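Local atomic coordinates of KauB (Pseudomonas aeruginosa PAO1, PDB entry 6B4R), a protein that oxidises a broad range of aldehydes, aminoaldehydes among them, to carboxylic acids, probably with NAD(P)+ as the electron acceptor. Residues Ala122-Ser127 / Pro170-Cys175; Pro273-Ala278 / Ala431-Ser436; Ser306-Glu311 / Pro405-Ile410; Tyr427-Ala432 / Ala465-Phe470. All blocks are in the same frame, centred on the assembly; numbering follows the deposited sequence.

Contact 1 (Ala122-Ser127 / Pro170-Cys175); sequences ASAANS and PLLMSC
Ser-127, whose OG comes within 3.5 Å of Cys-175 O in the facing helix, is tied to its own helix by a backbone bond, its N donating to Ser-123 O at 2.8 Å. The two helices, 113-133 and 170-183, run nearly parallel here, at 11°, with axes 8.4 Å apart. Ala-124 sits where they come closest. Its methyl, all the side chain it has, points toward the other helix and is received by three groups: Leu-171 CG, Leu-172 CD1 and, 3.8 Å from Ala-124 CB, Cys-175 SG. Cys-175 itself leans over the carbonyl of Ala-124, its CB 3.6 Å from Ala-124 O. From the other flank Leu-172 reaches across with one branch. Its CG lies anti to the backbone N (chi1 -177°), which sends CD1 along the surface of helix 113-133 to lie 3.5 Å from Ala-124 N and 3.7 Å from Ser-123 CB. The hydroxyl of Ser-123 turns back to its own helix, where OG is hydrogen-bonded to Ile-119 O, so the side chain of Ser-123 offers Leu-172 its CB rather than its hydroxyl. Ile-119 and Met-173 both line the pocket that holds the glycol-ether ligand, and Leu-172 comes within about 4 Å of that ligand, nearest atoms. With Cys-175 N bonded to Leu-171 O inside its own helix, the small Ala-124 and Ser-123 meet Leu-171, Leu-172 and Cys-175 by van der Waals contact, joining two helices that each lend a residue to the pocket.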
loop_
_atom_site.group_PDB
_atom_site.type_symbol
_atom_site.label_atom_id
_atom_site.label_comp_id
_atom_site.label_asym_id
_atom_site.label_seq_id
_atom_site.Cartn_x
_atom_site.Cartn_y
_atom_site.Cartn_z
ATOM N N ALA A 122 23.160 19.841 2.776
ATOM C CA ALA A 122 21.765 20.117 2.442
ATOM C C ALA A 122 20.974 18.832 2.199
ATOM O O ALA A 122 19.846 18.693 2.671
ATOM C CB ALA A 122 21.679 21.038 1.232
ATOM N N SER A 123 21.574 17.890 1.474
ATOM C CA SER A 123 20.923 16.612 1.192
ATOM C C SER A 123 20.838 15.739 2.438
ATOM O O SER A 123 19.845 15.046 2.648
ATOM C CB SER A 123 21.659 15.852 0.086
ATOM O OG SER A 123 21.698 16.601 -1.114
ATOM N N ALA A 124 21.889 15.770 3.253
ATOM C CA ALA A 124 21.938 14.965 4.467
ATOM C C ALA A 124 20.880 15.422 5.463
ATOM O O ALA A 124 20.210 14.602 6.091
ATOM C CB ALA A 124 23.325 15.024 5.091
ATOM N N ALA A 125 20.729 16.735 5.599
ATOM C CA ALA A 125 19.691 17.296 6.453
ATOM C C ALA A 125 18.300 16.930 5.933
ATOM O O ALA A 125 17.416 16.553 6.705
ATOM C CB ALA A 125 19.847 18.805 6.555
ATOM N N ASN A 126 18.111 17.037 4.622
ATOM C CA ASN A 126 16.830 16.694 4.013
ATOM C C ASN A 126 16.511 15.205 4.129
ATOM O O ASN A 126 15.349 14.821 4.255
ATOM C CB ASN A 126 16.792 17.136 2.550
ATOM C CG ASN A 126 15.500 16.747 1.859
ATOM O OD1 ASN A 126 14.445 17.322 2.122
ATOM N ND2 ASN A 126 15.578 15.771 0.961
ATOM N N SER A 127 17.545 14.373 4.095
ATOM C CA SER A 127 17.377 12.930 4.232
ATOM C C SER A 127 16.880 12.556 5.625
ATOM O O SER A 127 16.033 11.673 5.774
ATOM C CB SER A 127 18.691 12.207 3.936
ATOM O OG SER A 127 18.543 10.811 4.114
ATOM N N PRO A 170 30.714 10.941 3.382
ATOM C CA PRO A 170 30.708 10.592 4.811
ATOM C C PRO A 170 29.439 11.013 5.547
ATOM O O PRO A 170 28.837 10.184 6.229
ATOM C CB PRO A 170 31.913 11.359 5.366
ATOM C CG PRO A 170 32.798 11.584 4.188
ATOM C CD PRO A 170 31.869 11.785 3.030
ATOM N N LEU A 171 29.039 12.273 5.413
ATOM C CA LEU A 171 27.857 12.766 6.116
ATOM C C LEU A 171 26.556 12.283 5.476
ATOM O O LEU A 171 25.646 11.833 6.173
ATOM C CB LEU A 171 27.874 14.295 6.208
ATOM C CG LEU A 171 26.717 14.949 6.968
ATOM C CD1 LEU A 171 26.640 14.430 8.396
ATOM C CD2 LEU A 171 26.856 16.462 6.956
ATOM N N LEU A 172 26.476 12.370 4.152
ATOM C CA LEU A 172 25.267 11.985 3.426
ATOM C C LEU A 172 24.930 10.501 3.580
ATOM O O LEU A 172 23.779 10.148 3.844
ATOM C CB LEU A 172 25.389 12.342 1.941
ATOM C CG LEU A 172 24.148 12.038 1.099
ATOM C CD1 LEU A 172 22.942 12.796 1.638
ATOM C CD2 LEU A 172 24.378 12.363 -0.368
ATOM N N MET A 173 25.929 9.640 3.406
ATOM C CA MET A 173 25.733 8.201 3.566
ATOM C C MET A 173 25.353 7.870 5.002
ATOM O O MET A 173 24.573 6.952 5.251
ATOM C CB MET A 173 26.993 7.423 3.172
ATOM C CG MET A 173 27.354 7.484 1.694
ATOM S SD MET A 173 26.050 6.884 0.601
ATOM C CE MET A 173 25.397 8.430 -0.029
ATOM N N SER A 174 25.912 8.620 5.945
ATOM C CA SER A 174 25.590 8.430 7.351
ATOM C C SER A 174 24.107 8.680 7.596
ATOM O O SER A 174 23.447 7.912 8.293
ATOM C CB SER A 174 26.430 9.360 8.226
ATOM O OG SER A 174 27.812 9.086 8.078
ATOM N N CYS A 175 23.584 9.749 7.003
ATOM C CA CYS A 175 22.191 10.125 7.208
ATOM C C CYS A 175 21.213 9.252 6.418
ATOM O O CYS A 175 20.053 9.112 6.807
ATOM C CB CYS A 175 21.979 11.609 6.894
ATOM S SG CYS A 175 22.823 12.732 8.048
#

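Contact 2 (Pro273-Ala278 / Ala431-Ser436); sequences PNIVFA and AAVWTS
Strands 273-276 and 431-434 run side by side in parallel, 7° apart in direction, with Asn-274 beside Ala-432, Ile-275 beside Val-433 and Val-276 beside Trp-434. Four backbone bonds alternate between them. Pro-273 O accepts from Ala-432 N, and Ile-275 N reaches Ala-432 O at 2.8 Å. Ile-275 O then takes Trp-434 N at 2.8 Å, and Phe-277 N closes on Trp-434 O at 3.0 Å. Pro-273 has no N-H to extend the pairing beyond this end; its ring carbon CG rests on Ala-431 CB instead. This pairing sits inside the mixed sheet of the catalytic domain of the aldehyde dehydrogenase fold: the backbone N and O of Asn-274 bond to strand 307-311 on its other edge, so strand 273-276 is an interior one. On the face bearing Asn-274 and Trp-434, the short methyl of Ala-432 lies against the side-chain amide as it reaches to Trp-434. OD1 lies 3.3 Å from Ala-432 CB and takes a weak, bent bond from the indole, Trp-434 NE1 to Asn-274 OD1 being 3.1 Å, with amide and ring planes 48° apart. Val-276 CG2 lies near the same indole at CD1. The opposite face carries Ile-275 and Val-433 and is covered by helices 415-423 and 438-447. There the ring of Phe-277, with CG beside the backbone N (chi1 -75°), turns its edge to Val-433, CE2 being 3.8 Å from Val-433 CG1, while Phe-412 meets it edge-to-face.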
loop_
_atom_site.group_PDB
_atom_site.type_symbol
_atom_site.label_atom_id
_atom_site.label_comp_id
_atom_site.label_asym_id
_atom_site.label_seq_id
_atom_site.Cartn_x
_atom_site.Cartn_y
_atom_site.Cartn_z
ATOM N N PRO A 273 26.821 1.974 -16.681
ATOM C CA PRO A 273 26.860 2.332 -18.100
ATOM C C PRO A 273 25.983 3.543 -18.416
ATOM O O PRO A 273 24.812 3.588 -18.038
ATOM C CB PRO A 273 26.300 1.082 -18.781
ATOM C CG PRO A 273 25.334 0.529 -17.785
ATOM C CD PRO A 273 25.905 0.849 -16.417
ATOM N N ASN A 274 26.561 4.520 -19.106
ATOM C CA ASN A 274 25.816 5.684 -19.561
ATOM C C ASN A 274 25.554 5.563 -21.064
ATOM O O ASN A 274 26.443 5.813 -21.876
ATOM C CB ASN A 274 26.596 6.962 -19.239
ATOM C CG ASN A 274 25.768 8.219 -19.418
ATOM O OD1 ASN A 274 24.576 8.158 -19.722
ATOM N ND2 ASN A 274 26.397 9.371 -19.219
ATOM N N ILE A 275 24.334 5.168 -21.425
ATOM C CA ILE A 275 24.001 4.821 -22.807
ATOM C C ILE A 275 23.367 5.972 -23.586
ATOM O O ILE A 275 22.269 6.426 -23.263
ATOM C CB ILE A 275 23.050 3.607 -22.861
ATOM C CG1 ILE A 275 23.626 2.442 -22.054
ATOM C CG2 ILE A 275 22.781 3.195 -24.305
ATOM C CD1 ILE A 275 22.675 1.271 -21.910
ATOM N N VAL A 276 24.061 6.430 -24.625
ATOM C CA VAL A 276 23.584 7.545 -25.435
ATOM C C VAL A 276 23.229 7.108 -26.854
ATOM O O VAL A 276 24.101 6.724 -27.632
ATOM C CB VAL A 276 24.631 8.670 -25.517
ATOM C CG1 VAL A 276 24.098 9.830 -26.345
ATOM C CG2 VAL A 276 25.025 9.133 -24.124
ATOM N N PHE A 277 21.943 7.175 -27.185
ATOM C CA PHE A 277 21.474 6.815 -28.516
ATOM C C PHE A 277 21.547 8.000 -29.474
ATOM O O PHE A 277 21.642 9.154 -29.051
ATOM C CB PHE A 277 20.043 6.269 -28.456
ATOM C CG PHE A 277 19.948 4.872 -27.907
ATOM C CD1 PHE A 277 20.124 3.774 -28.735
ATOM C CD2 PHE A 277 19.678 4.654 -26.564
ATOM C CE1 PHE A 277 20.037 2.487 -28.235
ATOM C CE2 PHE A 277 19.591 3.368 -26.057
ATOM C CZ PHE A 277 19.769 2.283 -26.894
ATOM N N ALA A 278 21.500 7.703 -30.768
ATOM C CA ALA A 278 21.560 8.733 -31.799
ATOM C C ALA A 278 20.394 9.711 -31.687
ATOM O O ALA A 278 20.546 10.902 -31.959
ATOM C CB ALA A 278 21.585 8.093 -33.182
ATOM N N ALA A 431 22.378 2.881 -14.130
ATOM C CA ALA A 431 22.505 2.931 -15.582
ATOM C C ALA A 431 21.744 4.140 -16.115
ATOM O O ALA A 431 20.844 4.655 -15.453
ATOM C CB ALA A 431 21.978 1.649 -16.208
ATOM N N ALA A 432 22.105 4.599 -17.308
ATOM C CA ALA A 432 21.397 5.717 -17.924
ATOM C C ALA A 432 21.131 5.483 -19.405
ATOM O O ALA A 432 21.917 4.834 -20.092
ATOM C CB ALA A 432 22.156 7.016 -17.721
ATOM N N VAL A 433 20.007 6.007 -19.884
ATOM C CA VAL A 433 19.643 5.905 -21.292
ATOM C C VAL A 433 19.198 7.262 -21.828
ATOM O O VAL A 433 18.359 7.930 -21.229
ATOM C CB VAL A 433 18.518 4.875 -21.514
ATOM C CG1 VAL A 433 18.037 4.914 -22.955
ATOM C CG2 VAL A 433 18.996 3.481 -21.153
ATOM N N TRP A 434 19.773 7.665 -22.955
ATOM C CA TRP A 434 19.403 8.918 -23.599
ATOM C C TRP A 434 18.757 8.656 -24.954
ATOM O O TRP A 434 19.417 8.217 -25.897
ATOM C CB TRP A 434 20.626 9.824 -23.745
ATOM C CG TRP A 434 21.223 10.212 -22.423
ATOM C CD1 TRP A 434 22.000 9.435 -21.616
ATOM C CD2 TRP A 434 21.083 11.473 -21.755
ATOM N NE1 TRP A 434 22.352 10.133 -20.485
ATOM C CE2 TRP A 434 21.804 11.387 -20.548
ATOM C CE3 TRP A 434 20.420 12.665 -22.061
ATOM C CZ2 TRP A 434 21.881 12.447 -19.648
ATOM C CZ3 TRP A 434 20.497 13.715 -21.166
ATOM C CH2 TRP A 434 21.223 13.600 -19.974
ATOM N N THR A 435 17.456 8.916 -25.036
ATOM C CA THR A 435 16.698 8.719 -26.263
ATOM C C THR A 435 15.383 9.484 -26.175
ATOM O O THR A 435 14.887 9.756 -25.082
ATOM C CB THR A 435 16.411 7.224 -26.526
ATOM O OG1 THR A 435 15.637 7.078 -27.724
ATOM C CG2 THR A 435 15.650 6.612 -25.369
ATOM N N SER A 436 14.828 9.837 -27.330
ATOM C CA SER A 436 13.566 10.561 -27.378
ATOM C C SER A 436 12.421 9.624 -27.740
ATOM O O SER A 436 11.253 10.012 -27.701
ATOM C CB SER A 436 13.645 11.705 -28.388
ATOM O OG SER A 436 13.849 11.210 -29.699
#

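Contact 3 (Ser306-Glu311 / Pro405-Ile410); sequences SRLLVE and PVLSVI
Leu-308 and Leu-407 form the close-packed part of this contact, whereas at the end near Ser-306 and Val-406 a water, rather than side chains, bridges the two segments. In the packed part Leu-407 has CG anti to the backbone N (chi1 175°), which carries CD1 obliquely across to Leu-308 CB at 3.7 Å; the CD2 branches of the two leucines also meet. Farther along the same face Val-310 CG2 touches Val-409 CG1, beta-branched residues that suit an extended, buried strand. Beneath these side chains the parallel strands 307-311 and 406-410, crossing at -23°, exchange straight bonds: Leu-308 N to Ser-408 O at 2.7 Å, and Ile-410 N to Leu-308 O and Val-310 N to Ile-410 O, both at 2.8 Å. They are neighbours in the mixed sheet of the catalytic domain of the aldehyde dehydrogenase fold, and strand 307-311 follows shortly after Cys-302, the oxidised residue of the ligand pocket. The face of Arg-307 and Ile-410 is filled differently. The aliphatic part of the arginine lies across the isoleucine, Arg-307 CD being 4.1 Å from Ile-410 CD1. A bend at chi3 then leads its guanidinium away to the carbonyls of Lys-271, Ile-421 and Ala-422 and to Asn-393, a buried charge thus met by several oxygens. At the water-bridged end Ser-306 O accepts Ser-408 N at 2.9 Å and also lies 2.7 Å from the water. The same water lies within hydrogen-bonding distance of Val-406 O and of Ser-408 OG, which also makes a weak bond to Ile-397 O.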
loop_
_atom_site.group_PDB
_atom_site.type_symbol
_atom_site.label_atom_id
_atom_site.label_comp_id
_atom_site.label_asym_id
_atom_site.label_seq_id
_atom_site.Cartn_x
_atom_site.Cartn_y
_atom_site.Cartn_z
ATOM N N SER A 306 31.057 5.575 -15.353
ATOM C CA SER A 306 32.411 5.166 -15.710
ATOM C C SER A 306 32.491 4.509 -17.091
ATOM O O SER A 306 33.553 4.486 -17.712
ATOM C CB SER A 306 32.975 4.233 -14.638
ATOM O OG SER A 306 32.004 3.280 -14.239
ATOM N N ARG A 307 31.369 3.972 -17.560
ATOM C CA ARG A 307 31.294 3.416 -18.908
ATOM C C ARG A 307 30.353 4.241 -19.776
ATOM O O ARG A 307 29.148 4.290 -19.529
ATOM C CB ARG A 307 30.827 1.957 -18.877
ATOM C CG ARG A 307 31.863 0.971 -18.361
ATOM C CD ARG A 307 31.378 -0.464 -18.514
ATOM N NE ARG A 307 30.163 -0.711 -17.744
ATOM C CZ ARG A 307 29.262 -1.644 -18.038
ATOM N NH1 ARG A 307 29.427 -2.427 -19.098
ATOM N NH2 ARG A 307 28.189 -1.790 -17.274
ATOM N N LEU A 308 30.908 4.897 -20.788
ATOM C CA LEU A 308 30.101 5.678 -21.716
ATOM C C LEU A 308 29.806 4.876 -22.977
ATOM O O LEU A 308 30.668 4.722 -23.842
ATOM C CB LEU A 308 30.800 6.993 -22.072
ATOM C CG LEU A 308 30.036 7.935 -23.004
ATOM C CD1 LEU A 308 28.648 8.232 -22.457
ATOM C CD2 LEU A 308 30.812 9.222 -23.210
ATOM N N LEU A 309 28.585 4.359 -23.070
ATOM C CA LEU A 309 28.160 3.590 -24.236
ATOM C C LEU A 309 27.544 4.512 -25.279
ATOM O O LEU A 309 26.488 5.103 -25.048
ATOM C CB LEU A 309 27.163 2.498 -23.835
ATOM C CG LEU A 309 27.713 1.136 -23.397
ATOM C CD1 LEU A 309 28.676 1.255 -22.223
ATOM C CD2 LEU A 309 26.575 0.191 -23.054
ATOM N N VAL A 310 28.208 4.637 -26.424
ATOM C CA VAL A 310 27.750 5.538 -27.480
ATOM C C VAL A 310 27.420 4.789 -28.768
ATOM O O VAL A 310 28.192 3.940 -29.219
ATOM C CB VAL A 310 28.805 6.618 -27.796
ATOM C CG1 VAL A 310 28.241 7.654 -28.761
ATOM C CG2 VAL A 310 29.283 7.283 -26.519
ATOM N N GLU A 311 26.270 5.105 -29.356
ATOM C CA GLU A 311 25.887 4.513 -30.631
ATOM C C GLU A 311 26.876 4.954 -31.704
ATOM O O GLU A 311 27.220 6.132 -31.793
ATOM C CB GLU A 311 24.459 4.906 -31.014
ATOM C CG GLU A 311 23.915 4.144 -32.210
ATOM C CD GLU A 311 22.419 4.313 -32.383
ATOM O OE1 GLU A 311 21.817 5.119 -31.641
ATOM O OE2 GLU A 311 21.843 3.636 -33.260
ATOM N N PRO A 405 38.323 9.806 -11.529
ATOM C CA PRO A 405 37.729 10.478 -12.691
ATOM C C PRO A 405 38.251 9.925 -14.017
ATOM O O PRO A 405 38.855 10.663 -14.795
ATOM C CB PRO A 405 38.186 11.925 -12.511
ATOM C CG PRO A 405 39.505 11.803 -11.833
ATOM C CD PRO A 405 39.395 10.606 -10.916
ATOM N N VAL A 406 38.020 8.641 -14.268
ATOM C CA VAL A 406 38.489 8.006 -15.495
ATOM C C VAL A 406 37.325 7.407 -16.272
ATOM O O VAL A 406 36.658 6.492 -15.793
ATOM C CB VAL A 406 39.510 6.893 -15.207
ATOM C CG1 VAL A 406 40.083 6.352 -16.509
ATOM C CG2 VAL A 406 40.617 7.405 -14.302
ATOM N N LEU A 407 37.095 7.921 -17.476
ATOM C CA LEU A 407 35.954 7.507 -18.288
ATOM C C LEU A 407 36.348 6.548 -19.412
ATOM O O LEU A 407 37.363 6.745 -20.084
ATOM C CB LEU A 407 35.256 8.738 -18.873
ATOM C CG LEU A 407 34.102 8.499 -19.848
ATOM C CD1 LEU A 407 32.977 7.728 -19.180
ATOM C CD2 LEU A 407 33.592 9.814 -20.410
ATOM N N SER A 408 35.536 5.512 -19.609
ATOM C CA SER A 408 35.745 4.553 -20.688
ATOM C C SER A 408 34.675 4.714 -21.764
ATOM O O SER A 408 33.484 4.561 -21.492
ATOM C CB SER A 408 35.726 3.118 -20.150
ATOM O OG SER A 408 36.778 2.897 -19.226
ATOM N N VAL A 409 35.101 5.023 -22.985
ATOM C CA VAL A 409 34.164 5.200 -24.088
ATOM C C VAL A 409 34.036 3.918 -24.905
ATOM O O VAL A 409 35.011 3.434 -25.483
ATOM C CB VAL A 409 34.571 6.366 -25.005
ATOM C CG1 VAL A 409 33.548 6.544 -26.119
ATOM C CG2 VAL A 409 34.716 7.645 -24.196
ATOM N N ILE A 410 32.825 3.371 -24.937
ATOM C CA ILE A 410 32.568 2.105 -25.609
ATOM C C ILE A 410 31.481 2.275 -26.665
ATOM O O ILE A 410 30.436 2.872 -26.404
ATOM C CB ILE A 410 32.152 1.014 -24.601
ATOM C CG1 ILE A 410 33.183 0.915 -23.472
ATOM C CG2 ILE A 410 31.983 -0.328 -25.300
ATOM C CD1 ILE A 410 32.755 0.042 -22.316
HETATM O O HOH W 1 35.852 3.843 -16.529
#

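Contact 4 (Tyr427-Ala432 / Ala465-Phe470); sequences YGLAAA and APFGGF. With TOE (2-[2-(2-methoxy-ethoxy)-ethoxy]-ethoxyl), chain H.
Gly-428 and Phe-470 bring two loop backbones together through one bond, Phe-470 N to Gly-428 O at 2.7 Å. Gly-428 suits its place twice over: its phi of 173° with psi of 51° belongs to glycine, and with no side chain it lets Phe-470 close in until Phe-470 CB is 3.5 Å from Gly-428 O. The ring of Phe-470 then leads away from the contact. Next along, Leu-429 has CG anti to the backbone N (chi1 -175°) and lays CD1 along the peptide that joins Gly-468 and Gly-469. Leu-429 CD1 is 3.4 Å from Gly-468 C, an approach eased by the lack of a side chain on Gly-469. The same methyl reaches obliquely to Phe-467 CE2 at 4.2 Å. A water ties the two backbones together a second time, donating to Leu-429 O at 2.8 Å and to Gly-468 O at 3.1 Å. It also sits over one face of the Phe-467 ring, offset toward the rim. The tip of that ring meets the ligand, with Phe-467 CZ 3.5 Å from CB' of the glycol ether, while Trp-176 packs against the ring edge-to-face. Phe-467 also lies about 3 Å, nearest side-chain atoms, from Glu-267, the predicted active-site residue. This places Phe-467 in the ligand pocket with Cys-302 and Trp-176, beside Glu-267, consistent with an aromatic wall of the aldehyde site in this family, where an apolar surface would suit the carbon chain of an aldehyde.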
loop_
_atom_site.group_PDB
_atom_site.type_symbol
_atom_site.label_atom_id
_atom_site.label_comp_id
_atom_site.label_asym_id
_atom_site.label_seq_id
_atom_site.Cartn_x
_atom_site.Cartn_y
_atom_site.Cartn_z
ATOM N N TYR A 427 28.415 -6.062 -11.643
ATOM C CA TYR A 427 27.692 -5.034 -10.906
ATOM C C TYR A 427 26.305 -4.761 -11.494
ATOM O O TYR A 427 25.881 -5.407 -12.453
ATOM C CB TYR A 427 28.505 -3.737 -10.877
ATOM C CG TYR A 427 29.877 -3.866 -10.245
ATOM C CD1 TYR A 427 30.012 -4.118 -8.885
ATOM C CD2 TYR A 427 31.035 -3.711 -11.003
ATOM C CE1 TYR A 427 31.254 -4.223 -8.298
ATOM C CE2 TYR A 427 32.287 -3.814 -10.421
ATOM C CZ TYR A 427 32.387 -4.069 -9.067
ATOM O OH TYR A 427 33.624 -4.174 -8.474
ATOM N N GLY A 428 25.610 -3.787 -10.914
ATOM C CA GLY A 428 24.273 -3.422 -11.349
ATOM C C GLY A 428 23.646 -2.396 -10.421
ATOM O O GLY A 428 22.525 -2.563 -9.941
ATOM N N LEU A 429 24.388 -1.324 -10.167
ATOM C CA LEU A 429 23.953 -0.284 -9.244
ATOM C C LEU A 429 23.154 0.811 -9.953
ATOM O O LEU A 429 22.104 1.235 -9.475
ATOM C CB LEU A 429 25.163 0.308 -8.519
ATOM C CG LEU A 429 24.893 1.331 -7.417
ATOM C CD1 LEU A 429 23.899 0.792 -6.411
ATOM C CD2 LEU A 429 26.192 1.696 -6.732
ATOM N N ALA A 430 23.653 1.261 -11.099
ATOM C CA ALA A 430 22.975 2.307 -11.858
ATOM C C ALA A 430 23.204 2.178 -13.359
ATOM O O ALA A 430 24.101 1.461 -13.800
ATOM C CB ALA A 430 23.409 3.683 -11.376
ATOM N N ALA A 431 22.378 2.881 -14.130
ATOM C CA ALA A 431 22.505 2.931 -15.582
ATOM C C ALA A 431 21.744 4.140 -16.115
ATOM O O ALA A 431 20.844 4.655 -15.453
ATOM C CB ALA A 431 21.978 1.649 -16.208
ATOM N N ALA A 432 22.105 4.599 -17.308
ATOM C CA ALA A 432 21.397 5.717 -17.924
ATOM C C ALA A 432 21.131 5.483 -19.405
ATOM O O ALA A 432 21.917 4.834 -20.092
ATOM C CB ALA A 432 22.156 7.016 -17.721
ATOM N N ALA A 465 13.081 8.033 -4.162
ATOM C CA ALA A 465 13.617 6.978 -5.019
ATOM C C ALA A 465 14.504 6.005 -4.251
ATOM O O ALA A 465 15.538 6.397 -3.711
ATOM C CB ALA A 465 14.389 7.582 -6.185
ATOM N N PRO A 466 14.102 4.726 -4.204
ATOM C CA PRO A 466 14.936 3.688 -3.587
ATOM C C PRO A 466 16.283 3.576 -4.301
ATOM O O PRO A 466 16.350 3.724 -5.523
ATOM C CB PRO A 466 14.110 2.409 -3.776
ATOM C CG PRO A 466 13.156 2.718 -4.885
ATOM C CD PRO A 466 12.847 4.179 -4.746
ATOM N N PHE A 467 17.340 3.329 -3.537
ATOM C CA PHE A 467 18.693 3.321 -4.076
ATOM C C PHE A 467 19.448 2.089 -3.596
ATOM O O PHE A 467 19.588 1.866 -2.395
ATOM C CB PHE A 467 19.429 4.594 -3.653
ATOM C CG PHE A 467 20.787 4.751 -4.274
ATOM C CD1 PHE A 467 20.946 5.463 -5.451
ATOM C CD2 PHE A 467 21.906 4.198 -3.675
ATOM C CE1 PHE A 467 22.195 5.612 -6.018
ATOM C CE2 PHE A 467 23.152 4.343 -4.239
ATOM C CZ PHE A 467 23.296 5.052 -5.408
ATOM N N GLY A 468 19.936 1.294 -4.543
ATOM C CA GLY A 468 20.645 0.065 -4.232
ATOM C C GLY A 468 20.999 -0.702 -5.492
ATOM O O GLY A 468 20.621 -0.302 -6.592
ATOM N N GLY A 469 21.719 -1.808 -5.345
ATOM C CA GLY A 469 22.223 -2.519 -6.507
ATOM C C GLY A 469 21.604 -3.869 -6.817
ATOM O O GLY A 469 20.994 -4.503 -5.959
ATOM N N PHE A 470 21.748 -4.294 -8.070
ATOM C CA PHE A 470 21.479 -5.669 -8.465
ATOM C C PHE A 470 22.775 -6.438 -8.283
ATOM O O PHE A 470 23.852 -5.840 -8.262
ATOM C CB PHE A 470 21.073 -5.745 -9.939
ATOM C CG PHE A 470 19.627 -5.419 -10.202
ATOM C CD1 PHE A 470 19.020 -4.321 -9.609
ATOM C CD2 PHE A 470 18.883 -6.199 -11.073
ATOM C CE1 PHE A 470 17.691 -4.020 -9.865
ATOM C CE2 PHE A 470 17.557 -5.905 -11.335
ATOM C CZ PHE A 470 16.959 -4.811 -10.732
HETATM O "O2'" TOE H . 28.283 6.489 -3.156
HETATM C "CA'" TOE H . 26.883 6.189 -3.192
HETATM C "CB'" TOE H . 26.301 6.651 -4.522
HETATM O "OC'" TOE H . 25.637 7.904 -4.359
HETATM C "CD'" TOE H . 25.004 8.312 -5.570
HETATM C "CE'" TOE H . 23.797 9.188 -5.254
HETATM O "OF'" TOE H . 24.224 10.481 -4.832
HETATM C "CG'" TOE H . 23.111 11.321 -4.531
HETATM C "CH'" TOE H . 23.582 12.764 -4.400
HETATM O "OI'" TOE H . 24.177 13.173 -5.630
HETATM C "CK'" TOE H . 24.384 14.583 -5.681
HETATM O O HOH W 2 21.008 2.657 -7.386
#

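Overall arrangement
Contacts 2, 3 and 4 gather about the mixed sheet of the catalytic domain, and contact 1 stands across the ligand from them. Contacts 2 and 3 have centres about 11 Å apart and join directly: Asn-274 N lies 2.6 Å from Arg-307 O, and Ala-278 N lies 2.7 Å from Glu-311 OE1. Contact 4 shares Ala-431 and Ala-432 with contact 2; strand 430-434 starts nearer the pocket and runs from there into contact 2. Phe-467 of contact 4 and Met-173 of contact 1 both line the glycol-ether site, although the nearest atoms of these contacts remain about 6 Å apart. Contacts 2 and 3 lie farther off, Ala-432 being about 13 Å and Ser-306 about 12 Å from the ligand, side chain to ligand.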